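Side-chain contact in Mgp-operon protein 3 (Mycoplasma pneumoniae, PDB 6RJ1), which probably takes part in adhesion of the bacterium to host cells as the surface protein P40/P90, likely through recognition of sugars: residues Gly870-Tyr875 and Gln880-Arg885. Residues are numbered along the deposited sequence; the frame is centred on the assembly and turned at random.
Sequences GEKPTY and QQVKNR
Arg885 reaches across to the facing arm and grips the backbone of Lys872 side-on, a compact example of a long cationic side chain tying two arms of a connection together. Its NE and NH2 both donate to one acceptor, Lys872 O, at 2.9 Å and 2.8 Å respectively, and that oxygen lies in the guanidinium plane. NH2 comes nearly head-on to the carbonyl (C=O...N 164°), whereas NE stands above the carbonyl plane. A bend at chi3 (77°) brings the guanidinium edge up to this oxygen, and Thr874 CG2 covers one of its faces, 4.0 Å from Arg885 CZ. Lys872 makes the reciprocal bond: its aliphatic chain passes Val882 CG1, then bends at chi4 so that NZ meets Asn884 O at 2.8 Å, with a weak second bond to Asn869 OD1. Each basic side chain thus bonds to a main-chain carbonyl of the opposite arm. Both arms belong to the long connection between the antiparallel strands 862-868 and 888-896; further along, a single beta bridge joins Tyr875 and Gln881. There Val882 N donates to Thr874 O at 3.1 Å, and Val882 CG2 packs against Pro873 O. The Tyr875 ring runs alongside Gln881, CE2 lying 3.7 Å from Gln881 CG, with the ring and amide planes 18° apart. Farther out, Tyr173 touches both Pro873 and Val882, helix 360-365 meets Pro873, Thr874 and Tyr875, and Asn884 ND2 donates to Ser925 O.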
ATOM      1  N   GLY A 870       3.914  11.049  18.995  1.00 68.81           N
ATOM      2  CA  GLY A 870       3.925   9.889  19.882  1.00 68.93           C
ATOM      3  C   GLY A 870       3.726   8.573  19.151  1.00 73.95           C
ATOM      4  O   GLY A 870       3.987   7.498  19.703  1.00 73.97           O
ATOM      5  N   GLU A 871       3.263   8.658  17.890  1.00 70.63           N
ATOM      6  CA  GLU A 871       3.042   7.528  16.999  1.00 70.45           C
ATOM      7  C   GLU A 871       4.353   7.036  16.353  1.00 74.10           C
ATOM      8  O   GLU A 871       4.329   6.037  15.645  1.00 75.20           O
ATOM      9  CB  GLU A 871       1.971   7.874  15.945  1.00 72.05           C
ATOM     10  CG  GLU A 871       0.702   7.037  16.044  1.00 87.22           C
ATOM     11  CD  GLU A 871      -0.199   7.297  17.238  1.00120.87           C
ATOM     12  OE1 GLU A 871      -0.607   8.463  17.446  1.00121.37           O
ATOM     13  OE2 GLU A 871      -0.514   6.324  17.960  1.00123.54           O
ATOM     14  N   LYS A 872       5.490   7.717  16.612  1.00 69.93           N
ATOM     15  CA  LYS A 872       6.827   7.349  16.117  1.00 69.04           C
ATOM     16  C   LYS A 872       7.367   6.136  16.895  1.00 73.15           C
ATOM     17  O   LYS A 872       7.005   5.988  18.067  1.00 73.18           O
ATOM     18  CB  LYS A 872       7.811   8.518  16.326  1.00 70.36           C
ATOM     19  CG  LYS A 872       7.747   9.604  15.277  1.00 72.36           C
ATOM     20  CD  LYS A 872       8.844  10.628  15.487  1.00 77.82           C
ATOM     21  CE  LYS A 872       8.747  11.789  14.535  1.00 82.81           C
ATOM     22  NZ  LYS A 872       8.271  13.022  15.213  1.00 97.31           N
ATOM     23  N   PRO A 873       8.278   5.299  16.326  1.00 70.02           N
ATOM     24  CA  PRO A 873       8.847   4.180  17.117  1.00 69.75           C
ATOM     25  C   PRO A 873       9.705   4.688  18.272  1.00 72.06           C
ATOM     26  O   PRO A 873      10.171   5.821  18.213  1.00 70.42           O
ATOM     27  CB  PRO A 873       9.704   3.414  16.100  1.00 71.61           C
ATOM     28  CG  PRO A 873       9.258   3.905  14.751  1.00 76.14           C
ATOM     29  CD  PRO A 873       8.841   5.317  14.959  1.00 71.90           C
ATOM     30  N   THR A 874       9.889   3.878  19.327  1.00 69.74           N
ATOM     31  CA  THR A 874      10.676   4.292  20.507  1.00 70.28           C
ATOM     32  C   THR A 874      12.181   4.368  20.226  1.00 74.91           C
ATOM     33  O   THR A 874      12.854   5.249  20.763  1.00 73.36           O
ATOM     34  CB  THR A 874      10.367   3.425  21.735  1.00 77.54           C
ATOM     35  OG1 THR A 874      10.646   2.052  21.445  1.00 77.85           O
ATOM     36  CG2 THR A 874       8.936   3.598  22.234  1.00 74.38           C
ATOM     37  N   TYR A 875      12.699   3.448  19.391  1.00 73.36           N
ATOM     38  CA  TYR A 875      14.111   3.382  19.011  1.00 73.70           C
ATOM     39  C   TYR A 875      14.272   3.234  17.504  1.00 78.78           C
ATOM     40  O   TYR A 875      13.421   2.619  16.850  1.00 78.44           O
ATOM     41  CB  TYR A 875      14.827   2.236  19.747  1.00 75.12           C
ATOM     42  CG  TYR A 875      14.931   2.447  21.239  1.00 77.89           C
ATOM     43  CD1 TYR A 875      13.901   2.064  22.092  1.00 80.27           C
ATOM     44  CD2 TYR A 875      16.065   3.020  21.804  1.00 79.27           C
ATOM     45  CE1 TYR A 875      13.980   2.281  23.467  1.00 81.89           C
ATOM     46  CE2 TYR A 875      16.166   3.223  23.182  1.00 80.67           C
ATOM     47  CZ  TYR A 875      15.119   2.854  24.011  1.00 88.12           C
ATOM     48  OH  TYR A 875      15.212   3.060  25.371  1.00 87.83           O
ATOM     49  N   GLN A 880      18.934   3.578  18.906  1.00 78.93           N
ATOM     50  CA  GLN A 880      19.104   4.848  19.608  1.00 78.65           C
ATOM     51  C   GLN A 880      17.707   5.418  19.833  1.00 83.99           C
ATOM     52  O   GLN A 880      16.840   5.248  18.974  1.00 83.95           O
ATOM     53  CB  GLN A 880      19.928   5.848  18.762  1.00 79.91           C
ATOM     54  CG  GLN A 880      21.246   5.322  18.161  1.00 94.21           C
ATOM     55  CD  GLN A 880      22.304   4.972  19.181  1.00113.94           C
ATOM     56  OE1 GLN A 880      22.536   5.693  20.164  1.00105.98           O
ATOM     57  NE2 GLN A 880      22.981   3.853  18.953  1.00109.83           N
ATOM     58  N   GLN A 881      17.484   6.087  20.981  1.00 81.75           N
ATOM     59  CA  GLN A 881      16.200   6.713  21.326  1.00 81.30           C
ATOM     60  C   GLN A 881      15.785   7.698  20.233  1.00 85.21           C
ATOM     61  O   GLN A 881      16.621   8.453  19.729  1.00 84.74           O
ATOM     62  CB  GLN A 881      16.286   7.415  22.690  1.00 82.26           C
ATOM     63  CG  GLN A 881      15.367   6.801  23.742  1.00 98.18           C
ATOM     64  CD  GLN A 881      15.599   7.329  25.143  1.00118.74           C
ATOM     65  OE1 GLN A 881      16.718   7.664  25.542  1.00117.61           O
ATOM     66  NE2 GLN A 881      14.541   7.399  25.934  1.00105.88           N
ATOM     67  N   VAL A 882      14.518   7.647  19.824  1.00 82.04           N
ATOM     68  CA  VAL A 882      14.020   8.517  18.761  1.00 81.89           C
ATOM     69  C   VAL A 882      13.772   9.942  19.278  1.00 86.95           C
ATOM     70  O   VAL A 882      13.124  10.141  20.315  1.00 86.57           O
ATOM     71  CB  VAL A 882      12.807   7.893  18.026  1.00 84.92           C
ATOM     72  CG1 VAL A 882      12.101   8.895  17.113  1.00 84.81           C
ATOM     73  CG2 VAL A 882      13.250   6.680  17.229  1.00 84.33           C
ATOM     74  N   LYS A 883      14.334  10.921  18.543  1.00 83.85           N
ATOM     75  CA  LYS A 883      14.212  12.350  18.798  1.00 84.21           C
ATOM     76  C   LYS A 883      12.800  12.835  18.413  1.00 88.47           C
ATOM     77  O   LYS A 883      12.236  12.394  17.406  1.00 87.76           O
ATOM     78  CB  LYS A 883      15.291  13.118  18.004  1.00 87.25           C
ATOM     79  CG  LYS A 883      15.533  14.558  18.464  1.00107.16           C
ATOM     80  CD  LYS A 883      16.511  15.288  17.539  1.00119.15           C
ATOM     81  CE  LYS A 883      16.593  16.768  17.843  1.00129.04           C
ATOM     82  NZ  LYS A 883      17.457  17.491  16.868  1.00132.12           N
ATOM     83  N   ASN A 884      12.249  13.743  19.232  1.00 85.49           N
ATOM     84  CA  ASN A 884      10.939  14.386  19.099  1.00 85.15           C
ATOM     85  C   ASN A 884       9.771  13.405  18.912  1.00 85.94           C
ATOM     86  O   ASN A 884       9.142  13.362  17.853  1.00 85.08           O
ATOM     87  CB  ASN A 884      10.928  15.483  18.021  1.00 89.02           C
ATOM     88  CG  ASN A 884      10.663  16.860  18.604  1.00122.46           C
ATOM     89  OD1 ASN A 884      11.565  17.703  18.706  1.00119.65           O
ATOM     90  ND2 ASN A 884       9.423  17.114  19.026  1.00112.72           N
ATOM     91  N   ARG A 885       9.467  12.648  19.981  1.00 80.48           N
ATOM     92  CA  ARG A 885       8.330  11.726  20.045  1.00 78.93           C
ATOM     93  C   ARG A 885       7.227  12.458  20.833  1.00 81.46           C
ATOM     94  O   ARG A 885       6.243  11.861  21.283  1.00 81.21           O
ATOM     95  CB  ARG A 885       8.728  10.417  20.744  1.00 76.52           C
ATOM     96  CG  ARG A 885       9.595   9.492  19.913  1.00 79.69           C
ATOM     97  CD  ARG A 885       9.635   8.101  20.508  1.00 81.70           C
ATOM     98  NE  ARG A 885       8.410   7.356  20.213  1.00 83.92           N
ATOM     99  CZ  ARG A 885       7.450   7.104  21.096  1.00 89.80           C
ATOM    100  NH1 ARG A 885       7.566   7.520  22.350  1.00 75.48           N
ATOM    101  NH2 ARG A 885       6.370   6.429  20.734  1.00 73.60           N
TER